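Local coordinates for antifreeze protein (Uncultured bacterium, PDB 6EIO) that probably binds to ice crystals through the surface of a beta-solenoid and so checks their growth, as antifreeze proteins do, at residues Met105-Leu117 and Tyr122-Thr136. Numbering follows the deposited sequence. Where two conformers were deposited one is given.
Sequences MVTISGNIGGLTL and YKSTSSLAVSSGDVT
Asn111 OD1 is gripped from opposite faces of its amide plane: Ser131 N donates to it across the contact at 2.9 Å, nearly straight at 167°, while Gly113 N, 3.0 Å from the same oxygen, closes an Asx turn. With CG anti to the backbone N (chi1 176°), the amide reaches over the next coil, where Asn111 ND2 bonds Ser132 OG at 3.1 Å; held at both ends, the group has little freedom to flip. Backbone bonds in parallel register zip the coils together on three sides (Leu117 N to Thr136 O, 2.8 Å); outside it, turn atom Gly114 N bonds loop atom Asp134 O (2.7 Å). Inside, Ile112 CG2 packs on Leu128 CD1 (3.7 Å) and Ile112 CD1 on Leu128 CD2. Tyr122 lies alongside Val106, its CE2 reaching Leu117 CD2 at 3.8 Å, with Ile108 CD1 against its CB; its hydroxyl bonds Thr118 O. An alanine in place of Tyr122 would probably open a gap between Val106 and Leu117 and cost Thr118 O this donor. Such stacked three-sided coils characterise the beta-solenoid of the ice-binding-like family. Strands 110-111 and 116-117 edge their sheets, and strands 147-151, 155-157 and 163-166 carry the stack onward beyond 122-136.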
ATOM      1  N   MET A 105      -3.481  -9.148 -18.845  1.00  7.71           N
ATOM      2  CA  MET A 105      -3.885  -8.529 -17.595  0.51  7.36           C
ATOM      3  C   MET A 105      -5.375  -8.750 -17.355  1.00  7.14           C
ATOM      4  O   MET A 105      -6.160  -8.987 -18.280  1.00  8.69           O
ATOM      5  CB  MET A 105      -3.562  -7.046 -17.601  0.51  7.94           C
ATOM      6  CG  MET A 105      -4.526  -6.231 -18.388  0.51  8.31           C
ATOM      7  SD  MET A 105      -4.097  -4.501 -18.247  0.51  9.60           S
ATOM      8  CE  MET A 105      -2.877  -4.270 -19.412  0.51  9.40           C
ATOM      9  N   VAL A 106      -5.762  -8.667 -16.089  1.00  6.96           N
ATOM     10  CA  VAL A 106      -7.107  -9.008 -15.664  1.00  6.70           C
ATOM     11  C   VAL A 106      -7.813  -7.782 -15.115  1.00  6.83           C
ATOM     12  O   VAL A 106      -7.275  -7.089 -14.247  1.00  8.00           O
ATOM     13  CB  VAL A 106      -7.052 -10.162 -14.651  1.00  7.84           C
ATOM     14  CG1 VAL A 106      -8.396 -10.416 -13.998  1.00  9.87           C
ATOM     15  CG2 VAL A 106      -6.564 -11.421 -15.354  1.00 11.41           C
ATOM     16  N   THR A 107      -9.031  -7.554 -15.576  1.00  7.75           N
ATOM     17  CA  THR A 107      -9.873  -6.511 -15.015  1.00  9.46           C
ATOM     18  C   THR A 107     -10.659  -7.052 -13.823  1.00 10.85           C
ATOM     19  O   THR A 107     -11.247  -8.134 -13.869  1.00 12.96           O
ATOM     20  CB  THR A 107     -10.797  -5.936 -16.074  1.00 14.68           C
ATOM     21  OG1 THR A 107     -11.597  -6.985 -16.608  1.00 24.98           O
ATOM     22  CG2 THR A 107      -9.983  -5.313 -17.164  1.00 18.20           C
ATOM     23  N   ILE A 108     -10.617  -6.297 -12.735  1.00 10.03           N
ATOM     24  CA  ILE A 108     -11.368  -6.560 -11.508  1.00  9.42           C
ATOM     25  C   ILE A 108     -11.860  -5.205 -11.040  1.00  8.19           C
ATOM     26  O   ILE A 108     -11.147  -4.218 -11.196  1.00 12.18           O
ATOM     27  CB  ILE A 108     -10.514  -7.198 -10.344  1.00 10.56           C
ATOM     28  CG1 ILE A 108      -9.290  -6.330  -9.994  1.00 11.38           C
ATOM     29  CG2 ILE A 108     -10.115  -8.641 -10.649  1.00 13.76           C
ATOM     30  CD1 ILE A 108      -8.482  -6.824  -8.784  1.00 15.89           C
ATOM     31  N   SER A 109     -12.984  -5.159 -10.337  1.00  8.19           N
ATOM     32  CA  SER A 109     -13.423  -3.899  -9.745  1.00  7.59           C
ATOM     33  C   SER A 109     -14.395  -4.206  -8.623  1.00  7.06           C
ATOM     34  O   SER A 109     -14.868  -5.330  -8.466  1.00  8.40           O
ATOM     35  CB  SER A 109     -14.048  -2.960 -10.768  1.00 11.68           C
ATOM     36  OG  SER A 109     -15.259  -3.522 -11.226  1.00 15.67           O
ATOM     37  N   GLY A 110     -14.700  -3.176  -7.848  1.00  6.74           N
ATOM     38  CA  GLY A 110     -15.684  -3.341  -6.813  1.00  7.15           C
ATOM     39  C   GLY A 110     -15.193  -4.231  -5.683  1.00  6.56           C
ATOM     40  O   GLY A 110     -14.010  -4.282  -5.356  1.00  6.43           O
ATOM     41  N   ASN A 111     -16.131  -4.915  -5.050  1.00  7.48           N
ATOM     42  CA  ASN A 111     -15.788  -5.780  -3.930  1.00  7.95           C
ATOM     43  C   ASN A 111     -15.011  -6.995  -4.423  1.00  7.98           C
ATOM     44  O   ASN A 111     -15.507  -7.762  -5.253  1.00 10.99           O
ATOM     45  CB  ASN A 111     -17.055  -6.227  -3.222  1.00 10.83           C
ATOM     46  CG  ASN A 111     -16.773  -7.207  -2.115  1.00 11.61           C
ATOM     47  OD1 ASN A 111     -15.814  -7.062  -1.355  1.00 10.24           O
ATOM     48  ND2 ASN A 111     -17.619  -8.215  -2.005  1.00 21.20           N
ATOM     49  N   ILE A 112     -13.810  -7.188  -3.870  1.00  7.65           N
ATOM     50  CA  ILE A 112     -12.985  -8.356  -4.137  1.00  8.01           C
ATOM     51  C   ILE A 112     -12.846  -9.251  -2.914  1.00  8.05           C
ATOM     52  O   ILE A 112     -12.045 -10.191  -2.928  1.00  8.71           O
ATOM     53  CB  ILE A 112     -11.619  -7.988  -4.737  1.00  9.13           C
ATOM     54  CG1 ILE A 112     -10.828  -7.069  -3.813  1.00 10.14           C
ATOM     55  CG2 ILE A 112     -11.817  -7.363  -6.110  1.00 13.22           C
ATOM     56  CD1 ILE A 112      -9.402  -6.870  -4.268  1.00 11.23           C
ATOM     57  N   GLY A 113     -13.625  -9.004  -1.865  1.00  9.54           N
ATOM     58  CA  GLY A 113     -13.648  -9.937  -0.758  1.00 10.04           C
ATOM     59  C   GLY A 113     -14.056 -11.322  -1.224  1.00  7.93           C
ATOM     60  O   GLY A 113     -14.921 -11.480  -2.083  1.00  9.43           O
ATOM     61  N   GLY A 114     -13.408 -12.337  -0.657  1.00  8.12           N
ATOM     62  CA  GLY A 114     -13.606 -13.719  -1.033  1.00 10.34           C
ATOM     63  C   GLY A 114     -12.770 -14.185  -2.202  1.00  9.65           C
ATOM     64  O   GLY A 114     -12.763 -15.382  -2.498  1.00 14.35           O
ATOM     65  N   LEU A 115     -12.062 -13.291  -2.876  1.00  8.76           N
ATOM     66  CA  LEU A 115     -11.324 -13.677  -4.064  1.00  9.02           C
ATOM     67  C   LEU A 115      -9.878 -14.011  -3.732  1.00  8.29           C
ATOM     68  O   LEU A 115      -9.280 -13.456  -2.819  1.00 10.99           O
ATOM     69  CB  LEU A 115     -11.317 -12.567  -5.101  1.00 11.01           C
ATOM     70  CG  LEU A 115     -12.637 -12.268  -5.761  1.00 17.99           C
ATOM     71  CD1 LEU A 115     -12.400 -11.166  -6.775  1.00 21.96           C
ATOM     72  CD2 LEU A 115     -13.241 -13.495  -6.428  1.00 25.51           C
ATOM     73  N   THR A 116      -9.331 -14.917  -4.522  1.00  7.88           N
ATOM     74  CA  THR A 116      -7.910 -15.177  -4.595  1.00  8.04           C
ATOM     75  C   THR A 116      -7.352 -14.556  -5.862  1.00  9.44           C
ATOM     76  O   THR A 116      -7.863 -14.767  -6.958  1.00 14.85           O
ATOM     77  CB  THR A 116      -7.613 -16.661  -4.590  1.00  8.80           C
ATOM     78  OG1 THR A 116      -7.779 -17.122  -3.260  1.00 10.28           O
ATOM     79  CG2 THR A 116      -6.180 -16.912  -5.036  1.00 13.69           C
ATOM     80  N   LEU A 117      -6.313 -13.782  -5.696  1.00  6.62           N
ATOM     81  CA  LEU A 117      -5.581 -13.169  -6.795  1.00  5.70           C
ATOM     82  C   LEU A 117      -4.237 -13.871  -6.925  1.00  5.36           C
ATOM     83  O   LEU A 117      -3.438 -13.886  -5.985  1.00  5.93           O
ATOM     84  CB  LEU A 117      -5.397 -11.673  -6.558  1.00  6.60           C
ATOM     85  CG  LEU A 117      -6.681 -10.875  -6.365  1.00  9.46           C
ATOM     86  CD1 LEU A 117      -6.365  -9.398  -6.205  1.00 13.48           C
ATOM     87  CD2 LEU A 117      -7.646 -11.106  -7.522  1.00 13.29           C
ATOM     88  N   TYR A 122      -3.468  -6.383 -12.523  1.00  5.83           N
ATOM     89  CA  TYR A 122      -4.905  -6.215 -12.386  1.00  6.07           C
ATOM     90  C   TYR A 122      -5.247  -4.750 -12.569  1.00  5.91           C
ATOM     91  O   TYR A 122      -4.506  -3.877 -12.095  1.00  6.90           O
ATOM     92  CB  TYR A 122      -5.361  -6.651 -10.998  1.00  5.74           C
ATOM     93  CG  TYR A 122      -5.153  -8.125 -10.751  1.00  5.81           C
ATOM     94  CD1 TYR A 122      -3.948  -8.620 -10.238  1.00  5.73           C
ATOM     95  CD2 TYR A 122      -6.147  -9.036 -11.069  1.00  6.07           C
ATOM     96  CE1 TYR A 122      -3.758  -9.973 -10.028  1.00  5.69           C
ATOM     97  CE2 TYR A 122      -5.974 -10.389 -10.866  1.00  6.24           C
ATOM     98  CZ  TYR A 122      -4.781 -10.858 -10.332  1.00  5.65           C
ATOM     99  OH  TYR A 122      -4.660 -12.206 -10.132  1.00  6.07           O
ATOM    100  N   LYS A 123      -6.387  -4.488 -13.205  1.00  5.96           N
ATOM    101  CA  LYS A 123      -6.840  -3.123 -13.429  1.00  6.42           C
ATOM    102  C   LYS A 123      -8.309  -2.978 -13.054  1.00  6.34           C
ATOM    103  O   LYS A 123      -9.172  -3.696 -13.575  1.00  7.30           O
ATOM    104  CB  LYS A 123      -6.654  -2.719 -14.888  1.00  8.17           C
ATOM    105  CG  LYS A 123      -7.120  -1.318 -15.194  1.00 11.96           C
ATOM    106  CD  LYS A 123      -6.832  -0.945 -16.635  1.00 15.56           C
ATOM    107  CE  LYS A 123      -7.029   0.544 -16.870  1.00 23.31           C
ATOM    108  NZ  LYS A 123      -6.151   1.375 -15.984  1.00 37.48           N
ATOM    109  N   SER A 124      -8.573  -2.014 -12.181  1.00  6.06           N
ATOM    110  CA  SER A 124      -9.921  -1.600 -11.815  1.00  6.63           C
ATOM    111  C   SER A 124     -10.197  -0.230 -12.407  1.00  6.74           C
ATOM    112  O   SER A 124      -9.472   0.731 -12.138  1.00  7.61           O
ATOM    113  CB  SER A 124     -10.071  -1.544 -10.297  1.00  7.52           C
ATOM    114  OG  SER A 124     -11.397  -1.184  -9.941  1.00  9.76           O
ATOM    115  N   THR A 125     -11.257  -0.128 -13.202  1.00  7.30           N
ATOM    116  CA  THR A 125     -11.648   1.139 -13.802  1.00  8.50           C
ATOM    117  C   THR A 125     -12.593   1.933 -12.909  1.00  7.63           C
ATOM    118  O   THR A 125     -13.032   3.014 -13.308  1.00 10.28           O
ATOM    119  CB  THR A 125     -12.307   0.911 -15.166  1.00 11.79           C
ATOM    120  OG1 THR A 125     -13.468   0.098 -14.983  1.00 13.84           O
ATOM    121  CG2 THR A 125     -11.340   0.239 -16.141  1.00 16.05           C
ATOM    122  N   SER A 126     -12.938   1.404 -11.742  1.00  6.71           N
ATOM    123  CA  SER A 126     -13.777   2.098 -10.769  1.00  7.05           C
ATOM    124  C   SER A 126     -13.190   1.829  -9.377  1.00  6.80           C
ATOM    125  O   SER A 126     -12.039   1.395  -9.236  1.00  8.14           O
ATOM    126  CB  SER A 126     -15.242   1.664 -10.954  1.00  7.91           C
ATOM    127  OG  SER A 126     -15.373   0.261 -10.823  1.00  8.60           O
ATOM    128  N   SER A 127     -13.974   2.062  -8.335  1.00  6.75           N
ATOM    129  CA  SER A 127     -13.453   1.850  -6.996  0.52  6.16           C
ATOM    130  C   SER A 127     -13.275   0.358  -6.723  1.00  5.84           C
ATOM    131  O   SER A 127     -14.042  -0.490  -7.196  1.00  6.68           O
ATOM    132  CB  SER A 127     -14.392   2.445  -5.947  0.52  6.33           C
ATOM    133  OG  SER A 127     -14.366   3.865  -5.959  0.52  6.95           O
ATOM    134  N   LEU A 128     -12.229   0.046  -5.944  1.00  5.80           N
ATOM    135  CA  LEU A 128     -11.917  -1.313  -5.538  1.00  5.41           C
ATOM    136  C   LEU A 128     -12.074  -1.382  -4.024  1.00  5.46           C
ATOM    137  O   LEU A 128     -11.664  -0.457  -3.314  1.00  6.46           O
ATOM    138  CB  LEU A 128     -10.485  -1.680  -5.938  1.00  5.75           C
ATOM    139  CG  LEU A 128     -10.155  -3.172  -5.898  1.00  6.05           C
ATOM    140  CD1 LEU A 128     -10.906  -3.929  -6.980  1.00  7.40           C
ATOM    141  CD2 LEU A 128      -8.657  -3.360  -6.056  1.00  7.63           C
ATOM    142  N   ALA A 129     -12.677  -2.462  -3.530  1.00  5.48           N
ATOM    143  CA  ALA A 129     -12.998  -2.541  -2.113  1.00  6.15           C
ATOM    144  C   ALA A 129     -12.841  -3.963  -1.615  1.00  5.94           C
ATOM    145  O   ALA A 129     -12.996  -4.912  -2.366  1.00  7.33           O
ATOM    146  CB  ALA A 129     -14.432  -2.082  -1.854  1.00  9.00           C
ATOM    147  N   VAL A 130     -12.535  -4.095  -0.339  1.00  8.45           N
ATOM    148  CA  VAL A 130     -12.738  -5.348   0.366  1.00 12.93           C
ATOM    149  C   VAL A 130     -13.882  -5.070   1.333  1.00 13.91           C
ATOM    150  O   VAL A 130     -13.685  -4.443   2.377  1.00 14.88           O
ATOM    151  CB  VAL A 130     -11.467  -5.835   1.076  1.00 15.96           C
ATOM    152  CG1 VAL A 130     -11.655  -7.256   1.542  1.00 21.87           C
ATOM    153  CG2 VAL A 130     -10.244  -5.713   0.161  1.00 17.87           C
ATOM    154  N   SER A 131     -15.100  -5.496   0.972  1.00 17.11           N
ATOM    155  CA  SER A 131     -16.281  -5.140   1.758  1.00 19.81           C
ATOM    156  C   SER A 131     -16.862  -6.302   2.521  1.00 17.18           C
ATOM    157  O   SER A 131     -17.381  -6.108   3.617  1.00 22.53           O
ATOM    158  CB  SER A 131     -17.392  -4.500   0.903  1.00 20.56           C
ATOM    159  OG  SER A 131     -18.066  -5.388   0.041  1.00 17.07           O
ATOM    160  N   SER A 132     -16.756  -7.497   1.988  1.00 14.14           N
ATOM    161  CA  SER A 132     -17.206  -8.677   2.696  1.00 18.66           C
ATOM    162  C   SER A 132     -16.100  -9.671   2.470  1.00 18.31           C
ATOM    163  O   SER A 132     -15.557  -9.750   1.372  1.00 24.36           O
ATOM    164  CB  SER A 132     -18.496  -9.241   2.099  1.00 24.65           C
ATOM    165  OG  SER A 132     -18.282  -9.554   0.733  1.00 31.57           O
ATOM    166  N   GLY A 133     -15.731 -10.377   3.504  0.60 18.45           N
ATOM    167  CA  GLY A 133     -14.627 -11.272   3.324  0.60 13.66           C
ATOM    168  C   GLY A 133     -13.281 -10.656   2.981  0.60  9.83           C
ATOM    169  O   GLY A 133     -13.061  -9.443   2.808  0.60 10.94           O
ATOM    170  N   ASP A 134     -12.350 -11.579   2.892  1.00  7.70           N
ATOM    171  CA  ASP A 134     -10.938 -11.240   2.834  1.00  6.52           C
ATOM    172  C   ASP A 134     -10.436 -11.452   1.414  1.00  6.26           C
ATOM    173  O   ASP A 134     -11.000 -12.237   0.665  1.00  7.77           O
ATOM    174  CB  ASP A 134     -10.151 -12.131   3.784  1.00  6.70           C
ATOM    175  CG  ASP A 134     -10.660 -12.032   5.208  1.00  7.36           C
ATOM    176  OD1 ASP A 134     -10.906 -10.900   5.661  1.00  7.85           O
ATOM    177  OD2 ASP A 134     -10.816 -13.091   5.861  1.00 10.02           O
ATOM    178  N   VAL A 135      -9.369 -10.762   1.031  1.00  5.97           N
ATOM    179  CA  VAL A 135      -8.737 -10.999  -0.259  0.55  5.61           C
ATOM    180  C   VAL A 135      -7.430 -11.739  -0.016  1.00  5.54           C
ATOM    181  O   VAL A 135      -6.665 -11.383   0.883  1.00  6.57           O
ATOM    182  CB  VAL A 135      -8.565  -9.699  -1.077  0.55  5.83           C
ATOM    183  CG1 VAL A 135      -7.641  -8.682  -0.353  0.55  5.01           C
ATOM    184  CG2 VAL A 135      -8.072 -10.028  -2.505  0.55  7.60           C
ATOM    185  N   THR A 136      -7.187 -12.779  -0.812  1.00  5.36           N
ATOM    186  CA  THR A 136      -5.991 -13.599  -0.672  1.00  5.27           C
ATOM    187  C   THR A 136      -5.112 -13.435  -1.900  1.00  5.41           C
ATOM    188  O   THR A 136      -5.590 -13.570  -3.027  1.00  7.03           O
ATOM    189  CB  THR A 136      -6.369 -15.072  -0.491  1.00  6.06           C
ATOM    190  OG1 THR A 136      -7.156 -15.209   0.688  1.00  6.68           O
ATOM    191  CG2 THR A 136      -5.146 -15.944  -0.352  1.00  7.22           C
TER
HETATM  192  O   HOH W   1     -15.676  -0.799 -13.343  1.00 15.01           O
HETATM  193  O   HOH W   2     -17.145 -12.494   0.312  1.00 47.05           O
HETATM  194  O   HOH W   3      -9.804 -14.743   0.173  1.00 10.65           O